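Local atomic coordinates of CRISPR-associated endonuclease/helicase Cas3 (Thermus thermophilus HB8, PDB entry 3SK9), a protein that acts in CRISPR immunity as a single-stranded DNA endonuclease and helicase, its N-terminal HD nuclease domain being the part described here. Residues G72-Q84 and W107-L121. Numbering follows the deposited sequence.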
# COMPACT_ATOMS: atom_id res chain seq x y z
N GLY A 72 2.00 0.73 0.94
CA GLY A 72 2.35 0.89 -0.48
C GLY A 72 1.91 -0.29 -1.36
O GLY A 72 1.88 -0.17 -2.59
N LEU A 73 1.59 -1.43 -0.75
CA LEU A 73 1.27 -2.62 -1.56
C LEU A 73 -0.22 -2.73 -1.81
O LEU A 73 -0.66 -3.73 -2.39
CB LEU A 73 1.74 -3.89 -0.86
CG LEU A 73 3.23 -3.86 -0.44
CD1 LEU A 73 3.48 -5.03 0.45
CD2 LEU A 73 4.12 -3.87 -1.66
N HIS A 74 -1.01 -1.74 -1.39
CA HIS A 74 -2.48 -1.78 -1.57
C HIS A 74 -2.90 -2.16 -2.99
O HIS A 74 -3.86 -2.89 -3.17
CB HIS A 74 -3.05 -0.38 -1.19
CG HIS A 74 -4.55 -0.23 -1.20
ND1 HIS A 74 -5.24 0.20 -2.32
CD2 HIS A 74 -5.47 -0.37 -0.22
CE1 HIS A 74 -6.52 0.33 -2.01
NE2 HIS A 74 -6.69 -0.02 -0.75
N ASP A 75 -2.21 -1.64 -4.01
CA ASP A 75 -2.64 -1.90 -5.40
C ASP A 75 -1.77 -2.93 -6.09
O ASP A 75 -1.73 -2.98 -7.32
CB ASP A 75 -2.70 -0.59 -6.23
CG ASP A 75 -3.98 0.23 -5.98
OD1 ASP A 75 -4.81 -0.10 -5.08
OD2 ASP A 75 -4.15 1.23 -6.70
N LEU A 76 -1.08 -3.75 -5.31
CA LEU A 76 -0.25 -4.80 -5.90
C LEU A 76 -1.10 -5.76 -6.77
O LEU A 76 -0.62 -6.33 -7.77
CB LEU A 76 0.47 -5.58 -4.80
CG LEU A 76 1.38 -6.67 -5.36
CD1 LEU A 76 2.49 -6.02 -6.17
CD2 LEU A 76 1.97 -7.54 -4.20
N GLY A 77 -2.38 -5.89 -6.43
CA GLY A 77 -3.31 -6.70 -7.22
C GLY A 77 -3.41 -6.31 -8.71
O GLY A 77 -3.85 -7.12 -9.52
N LYS A 78 -3.00 -5.08 -9.05
CA LYS A 78 -3.02 -4.63 -10.47
C LYS A 78 -1.92 -5.25 -11.31
O LYS A 78 -1.94 -5.14 -12.55
CB LYS A 78 -2.94 -3.10 -10.55
CG LYS A 78 -4.22 -2.44 -10.10
CD LYS A 78 -4.22 -0.96 -10.44
CE LYS A 78 -5.40 -0.22 -9.82
NZ LYS A 78 -5.03 1.18 -9.48
N ALA A 79 -0.98 -5.91 -10.64
CA ALA A 79 0.15 -6.55 -11.32
C ALA A 79 -0.28 -7.95 -11.81
O ALA A 79 0.27 -8.96 -11.39
CB ALA A 79 1.33 -6.67 -10.38
N SER A 80 -1.21 -7.92 -12.75
CA SER A 80 -1.81 -9.12 -13.34
C SER A 80 -2.33 -8.74 -14.74
O SER A 80 -2.76 -7.61 -14.95
CB SER A 80 -2.97 -9.55 -12.44
OG SER A 80 -3.76 -10.55 -13.12
N PRO A 81 -2.35 -9.69 -15.69
CA PRO A 81 -2.78 -9.32 -17.05
C PRO A 81 -4.22 -8.81 -17.07
O PRO A 81 -4.57 -7.99 -17.89
CB PRO A 81 -2.69 -10.63 -17.85
CG PRO A 81 -1.90 -11.58 -17.05
CD PRO A 81 -1.82 -11.06 -15.59
N VAL A 82 -5.06 -9.31 -16.17
CA VAL A 82 -6.44 -8.89 -16.04
C VAL A 82 -6.60 -7.35 -15.95
O VAL A 82 -7.58 -6.78 -16.46
CB VAL A 82 -7.04 -9.53 -14.76
CG1 VAL A 82 -8.30 -8.84 -14.37
CG2 VAL A 82 -7.28 -11.01 -14.99
N PHE A 83 -5.66 -6.67 -15.31
CA PHE A 83 -5.76 -5.20 -15.15
C PHE A 83 -4.80 -4.38 -16.05
O PHE A 83 -4.61 -3.19 -15.82
CB PHE A 83 -5.52 -4.84 -13.67
CG PHE A 83 -6.42 -5.58 -12.72
CD1 PHE A 83 -5.95 -6.67 -12.01
CD2 PHE A 83 -7.76 -5.21 -12.60
CE1 PHE A 83 -6.79 -7.36 -11.16
CE2 PHE A 83 -8.62 -5.91 -11.77
CZ PHE A 83 -8.14 -6.99 -11.05
N GLN A 84 -4.20 -5.01 -17.07
CA GLN A 84 -3.23 -4.33 -17.88
C GLN A 84 -3.65 -4.54 -19.34
O GLN A 84 -4.49 -5.39 -19.63
CB GLN A 84 -1.85 -4.93 -17.62
CG GLN A 84 -1.40 -4.79 -16.14
CD GLN A 84 -1.16 -3.33 -15.74
OE1 GLN A 84 -0.83 -2.50 -16.59
NE2 GLN A 84 -1.32 -3.02 -14.44
N TRP A 107 -15.14 -10.94 -13.78
CA TRP A 107 -14.53 -9.77 -13.14
C TRP A 107 -14.46 -9.87 -11.61
O TRP A 107 -15.39 -10.30 -10.93
CB TRP A 107 -15.28 -8.48 -13.51
CG TRP A 107 -14.79 -7.29 -12.72
CD1 TRP A 107 -15.30 -6.82 -11.55
CD2 TRP A 107 -13.67 -6.44 -13.05
NE1 TRP A 107 -14.57 -5.73 -11.13
CE2 TRP A 107 -13.57 -5.48 -12.03
CE3 TRP A 107 -12.75 -6.40 -14.10
CZ2 TRP A 107 -12.59 -4.49 -12.03
CZ3 TRP A 107 -11.78 -5.42 -14.11
CH2 TRP A 107 -11.71 -4.47 -13.07
N VAL A 108 -13.35 -9.38 -11.08
CA VAL A 108 -13.12 -9.41 -9.66
C VAL A 108 -12.26 -8.18 -9.41
O VAL A 108 -11.45 -7.81 -10.27
CB VAL A 108 -12.44 -10.75 -9.29
CG1 VAL A 108 -11.20 -10.89 -10.07
CG2 VAL A 108 -12.17 -10.85 -7.83
N ALA A 109 -12.48 -7.51 -8.28
CA ALA A 109 -11.82 -6.22 -8.00
C ALA A 109 -10.34 -6.49 -7.81
O ALA A 109 -9.99 -7.57 -7.35
CB ALA A 109 -12.41 -5.58 -6.72
N HIS A 110 -9.47 -5.53 -8.15
CA HIS A 110 -8.04 -5.78 -7.98
C HIS A 110 -7.66 -6.05 -6.53
O HIS A 110 -6.68 -6.75 -6.28
CB HIS A 110 -7.16 -4.63 -8.55
CG HIS A 110 -7.21 -3.37 -7.75
ND1 HIS A 110 -8.14 -2.38 -7.99
CD2 HIS A 110 -6.45 -2.92 -6.73
CE1 HIS A 110 -7.95 -1.38 -7.14
NE2 HIS A 110 -6.92 -1.68 -6.37
N GLY A 111 -8.44 -5.57 -5.56
CA GLY A 111 -8.11 -5.80 -4.15
C GLY A 111 -8.18 -7.25 -3.72
O GLY A 111 -7.46 -7.68 -2.80
N VAL A 112 -8.98 -8.05 -4.44
CA VAL A 112 -9.04 -9.49 -4.20
C VAL A 112 -7.68 -10.09 -4.57
O VAL A 112 -7.12 -10.93 -3.84
CB VAL A 112 -10.15 -10.17 -5.03
CG1 VAL A 112 -10.11 -11.68 -4.88
CG2 VAL A 112 -11.53 -9.63 -4.64
N PHE A 113 -7.15 -9.67 -5.72
CA PHE A 113 -5.78 -10.10 -6.09
C PHE A 113 -4.76 -9.60 -5.10
O PHE A 113 -3.83 -10.34 -4.73
CB PHE A 113 -5.40 -9.65 -7.48
CG PHE A 113 -6.17 -10.37 -8.58
CD1 PHE A 113 -5.65 -11.49 -9.19
CD2 PHE A 113 -7.42 -9.92 -8.97
CE1 PHE A 113 -6.35 -12.13 -10.22
CE2 PHE A 113 -8.12 -10.56 -9.99
CZ PHE A 113 -7.59 -11.65 -10.61
N THR A 114 -4.91 -8.38 -4.60
CA THR A 114 -3.92 -7.90 -3.63
C THR A 114 -3.95 -8.86 -2.44
O THR A 114 -2.90 -9.27 -1.92
CB THR A 114 -4.25 -6.46 -3.15
OG1 THR A 114 -4.12 -5.57 -4.25
CG2 THR A 114 -3.29 -6.02 -1.97
N GLU A 115 -5.15 -9.20 -1.96
CA GLU A 115 -5.22 -10.07 -0.79
C GLU A 115 -4.54 -11.44 -1.07
O GLU A 115 -3.76 -11.93 -0.26
CB GLU A 115 -6.66 -10.23 -0.29
CG GLU A 115 -6.80 -11.26 0.86
CD GLU A 115 -8.23 -11.46 1.31
OE1 GLU A 115 -9.13 -10.79 0.77
OE2 GLU A 115 -8.45 -12.29 2.23
N LEU A 116 -4.86 -12.08 -2.20
CA LEU A 116 -4.25 -13.38 -2.51
C LEU A 116 -2.73 -13.29 -2.63
O LEU A 116 -2.05 -14.18 -2.16
CB LEU A 116 -4.80 -13.95 -3.80
CG LEU A 116 -6.28 -14.34 -3.71
CD1 LEU A 116 -6.79 -14.73 -5.11
CD2 LEU A 116 -6.40 -15.47 -2.73
N PHE A 117 -2.24 -12.24 -3.27
CA PHE A 117 -0.80 -12.10 -3.49
C PHE A 117 -0.11 -11.91 -2.15
O PHE A 117 0.93 -12.51 -1.88
CB PHE A 117 -0.46 -10.91 -4.41
CG PHE A 117 -1.01 -11.03 -5.82
CD1 PHE A 117 -1.42 -12.24 -6.33
CD2 PHE A 117 -1.09 -9.91 -6.63
CE1 PHE A 117 -1.90 -12.33 -7.63
CE2 PHE A 117 -1.56 -10.01 -7.94
CZ PHE A 117 -1.97 -11.20 -8.42
N LEU A 118 -0.70 -11.06 -1.29
CA LEU A 118 -0.02 -10.70 -0.05
C LEU A 118 -0.03 -11.87 0.94
O LEU A 118 0.90 -11.95 1.76
CB LEU A 118 -0.63 -9.43 0.58
CG LEU A 118 -0.31 -8.14 -0.19
CD1 LEU A 118 -0.87 -6.88 0.57
CD2 LEU A 118 1.20 -8.00 -0.37
N ARG A 119 -1.04 -12.75 0.88
CA ARG A 119 -1.08 -13.91 1.77
C ARG A 119 0.20 -14.71 1.54
O ARG A 119 0.84 -15.17 2.49
CB ARG A 119 -2.31 -14.80 1.52
CG ARG A 119 -3.62 -14.24 2.15
CD ARG A 119 -4.85 -15.08 1.75
NE ARG A 119 -4.80 -16.45 2.25
CZ ARG A 119 -5.43 -16.88 3.35
NH1 ARG A 119 -6.16 -16.05 4.10
NH2 ARG A 119 -5.32 -18.17 3.70
N ARG A 120 0.57 -14.87 0.28
CA ARG A 120 1.82 -15.60 -0.04
C ARG A 120 3.08 -14.78 0.23
O ARG A 120 4.03 -15.25 0.84
CB ARG A 120 1.76 -15.95 -1.53
CG ARG A 120 2.78 -16.96 -2.01
CD ARG A 120 2.20 -17.81 -3.13
NE ARG A 120 1.04 -18.60 -2.71
CZ ARG A 120 0.30 -19.36 -3.53
NH1 ARG A 120 0.59 -19.43 -4.82
NH2 ARG A 120 -0.73 -20.05 -3.04
N LEU A 121 3.10 -13.55 -0.27
CA LEU A 121 4.30 -12.76 -0.32
C LEU A 121 4.76 -12.30 1.05
O LEU A 121 5.97 -12.25 1.31
CB LEU A 121 4.07 -11.53 -1.21
CG LEU A 121 4.44 -11.74 -2.67
CD1 LEU A 121 3.91 -13.04 -3.26
CD2 LEU A 121 3.90 -10.53 -3.45
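With CG set between its backbone N and carbonyl carbon (chi1 71°), His-110 lifts its imidazole across Asp-75, and Thr-114 of helix 110-124 has OG1 beside its own backbone N (chi1 -66°), facing the loop. NE2 of His-110 donates to OD1 of Asp-75 over 2.9 Å, arriving steeply above the carboxylate plane, with ring and carboxylate nearly perpendicular. ND1 of His-74 reaches the same oxygen from the opposite face, while Lys-78 NZ forms a salt bridge to OD2, so both oxygens are engaged and the carboxylate's rotation is restrained. The aliphatic part of Lys-78 serves too: CE lies over the centre of the His-110 ring, 3.9 Å from its centroid, a CH-pi contact. His-74 and Asp-75 are the HD pair that names this nuclease superfamily; with His-29 and Asp-210 they bind a divalent metal, and His-110 thereby hydrogen-bonds a metal-ligand carboxylate. Close by, Thr-114 supplies a hydroxyl, which can both give and take: OG1 donates to His-74 O (2.9 Å) and accepts from Gly-77 N (2.8 Å). Gly-77, lacking a side chain, lets its CA approach His-110 O to 3.5 Å in a CA-H...O contact. Farther along the loop, the edge of Phe-83 meets the faces of Trp-107 and Phe-113 in offset edge-to-face stacks, and His-110 CB sits over one face of the Phe-83 ring, 3.7 Å from its centroid, a second CH-pi contact. Farther along the helix, the branched tip of Leu-76 fits among leucines, CD2 lying 3.6 Å from Leu-121 CD2 and also touching Leu-118.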